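Local coordinates for glycosyltransferase (PDB 3WAD), which belongs to the glycosyltransferases of the GT-B fold, built from two domains that each carry a parallel beta sheet flanked by helices, at residues Val7-Ser12 with Ala34-Asn39. Sequence-based numbering, arbitrary orientation.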
loop_
_atom_site.group_PDB
_atom_site.type_symbol
_atom_site.label_atom_id
_atom_site.label_comp_id
_atom_site.label_asym_id
_atom_site.label_seq_id
_atom_site.Cartn_x
_atom_site.Cartn_y
_atom_site.Cartn_z
ATOM N N VAL B 7 13.398 8.949 1.519
ATOM C CA VAL B 7 13.141 9.443 2.880
ATOM C C VAL B 7 14.241 8.849 3.767
ATOM O O VAL B 7 14.624 7.675 3.562
ATOM C CB VAL B 7 11.677 9.134 3.335
ATOM C CG1 VAL B 7 11.436 7.641 3.348
ATOM C CG2 VAL B 7 11.401 9.670 4.752
ATOM N N PHE B 8 14.785 9.628 4.724
ATOM C CA PHE B 8 15.718 9.060 5.699
ATOM C C PHE B 8 15.008 7.962 6.566
ATOM O O PHE B 8 13.785 7.912 6.586
ATOM C CB PHE B 8 16.436 10.124 6.568
ATOM C CG PHE B 8 15.550 10.757 7.618
ATOM C CD1 PHE B 8 15.624 10.331 8.958
ATOM C CD2 PHE B 8 14.561 11.703 7.268
ATOM C CE1 PHE B 8 14.723 10.891 9.961
ATOM C CE2 PHE B 8 13.700 12.291 8.230
ATOM C CZ PHE B 8 13.792 11.903 9.580
ATOM N N ALA B 9 15.773 7.082 7.251
ATOM C CA ALA B 9 15.175 5.949 7.981
ATOM C C ALA B 9 14.454 6.367 9.248
ATOM O O ALA B 9 15.033 6.464 10.362
ATOM C CB ALA B 9 16.233 4.794 8.245
ATOM N N ASN B 10 13.158 6.637 9.087
ATOM C CA ASN B 10 12.321 7.093 10.187
ATOM C C ASN B 10 10.933 6.706 9.791
ATOM O O ASN B 10 10.475 7.164 8.735
ATOM C CB ASN B 10 12.356 8.638 10.332
ATOM C CG ASN B 10 11.416 9.139 11.455
ATOM O OD1 ASN B 10 10.210 9.328 11.283
ATOM N ND2 ASN B 10 11.990 9.360 12.603
ATOM N N ARG B 11 10.247 5.949 10.626
ATOM C CA ARG B 11 8.948 5.440 10.257
ATOM C C ARG B 11 7.881 6.523 10.037
ATOM O O ARG B 11 7.017 6.336 9.168
ATOM C CB ARG B 11 8.440 4.405 11.275
ATOM C CG ARG B 11 7.402 3.389 10.761
ATOM C CD ARG B 11 7.424 2.116 11.686
ATOM N NE ARG B 11 7.883 2.482 13.028
ATOM C CZ ARG B 11 9.082 2.195 13.551
ATOM N NH1 ARG B 11 9.986 1.483 12.873
ATOM N NH2 ARG B 11 9.380 2.624 14.777
ATOM N N SER B 12 7.869 7.546 10.880
ATOM C CA SER B 12 6.906 8.669 10.779
ATOM C C SER B 12 7.093 9.401 9.445
ATOM O O SER B 12 6.140 9.727 8.815
ATOM C CB SER B 12 7.131 9.704 11.922
ATOM O OG SER B 12 6.780 9.042 13.127
ATOM N N ALA B 34 13.428 4.793 -1.653
ATOM C CA ALA B 34 14.821 4.578 -1.306
ATOM C C ALA B 34 14.985 5.121 0.079
ATOM O O ALA B 34 14.572 6.258 0.336
ATOM C CB ALA B 34 15.756 5.358 -2.321
ATOM N N SER B 35 15.649 4.356 0.950
ATOM C CA SER B 35 15.893 4.768 2.314
ATOM C C SER B 35 17.047 3.920 2.824
ATOM O O SER B 35 17.471 2.935 2.131
ATOM C CB SER B 35 14.588 4.602 3.138
ATOM O OG SER B 35 14.622 5.188 4.437
ATOM N N HIS B 36 17.610 4.289 3.970
ATOM C CA HIS B 36 18.614 3.433 4.637
ATOM C C HIS B 36 18.094 2.015 4.897
ATOM O O HIS B 36 16.891 1.786 4.978
ATOM C CB HIS B 36 19.149 4.042 5.943
ATOM C CG HIS B 36 19.493 5.508 5.851
ATOM N ND1 HIS B 36 18.537 6.501 5.888
ATOM C CD2 HIS B 36 20.692 6.146 5.780
ATOM C CE1 HIS B 36 19.119 7.682 5.834
ATOM N NE2 HIS B 36 20.428 7.500 5.783
ATOM N N PRO B 37 19.020 1.049 4.992
ATOM C CA PRO B 37 18.635 -0.377 5.139
ATOM C C PRO B 37 17.715 -0.624 6.321
ATOM O O PRO B 37 16.769 -1.449 6.207
ATOM C CB PRO B 37 19.982 -1.095 5.307
ATOM C CG PRO B 37 20.997 -0.202 4.618
ATOM C CD PRO B 37 20.461 1.221 4.723
ATOM N N ASP B 38 17.915 0.117 7.421
ATOM C CA ASP B 38 17.058 -0.042 8.573
ATOM C C ASP B 38 15.625 0.432 8.368
ATOM O O ASP B 38 14.793 0.242 9.247
ATOM C CB ASP B 38 17.667 0.558 9.896
ATOM C CG ASP B 38 18.122 1.997 9.767
ATOM O OD1 ASP B 38 18.563 2.460 8.686
ATOM O OD2 ASP B 38 18.042 2.698 10.789
ATOM N N ASN B 39 15.307 1.058 7.234
ATOM C CA ASN B 39 13.907 1.433 7.027
ATOM C C ASN B 39 13.253 0.404 6.101
ATOM O O ASN B 39 12.096 0.523 5.821
ATOM C CB ASN B 39 13.762 2.850 6.395
ATOM C CG ASN B 39 12.450 3.550 6.769
ATOM O OD1 ASN B 39 11.796 3.206 7.727
ATOM N ND2 ASN B 39 12.102 4.590 6.009
HETATM O O HOH W 1 16.917 4.964 11.634
#
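In the N-terminal Rossmann-like domain of this GT-B protein, strands 2-6 and 30-35 are parallel neighbours, and the end of strand 30-35 with the turn after it (Ala34-Asn39) packs against the loop from strand 2-6 into helix 11-16 (Val7-Ser12). Val7 N donates to Ala34 O at 3.2 Å, nearly along the C=O axis. One residue on, Ser35 takes over. Its CB already lies against Val7 O, and with the hydroxyl anti to the backbone N (chi1 -170°) Ser35 OG donates to Val7 O at 2.6 Å, from above the carbonyl plane. Ser35 OG also accepts a bond from Asn39 ND2 at 3.0 Å, close to the plane of that amide, so the buried hydroxyl is gripped by two hydrogen bonds, one given and one accepted, and the second helps set the rotation of the Asn39 carboxamide. Follow His36 outward: CB and then CG rest against Ala9 CB, ND1 receives a weak, bent hydrogen bond from Ala9 N, and at the ring edge Phe8 CA lies in the ring plane, 3.7 Å from His36 CE1. Ala9 CB also meets Asn39 CB at 3.6 Å and the carboxylate of Asp38. That carboxylate is also gripped by the backbone N atoms of Leu57 and Asn58. A water completes the link: its oxygen lies 2.7 Å from both Ala9 O and Asp38 OD2 and donates to each.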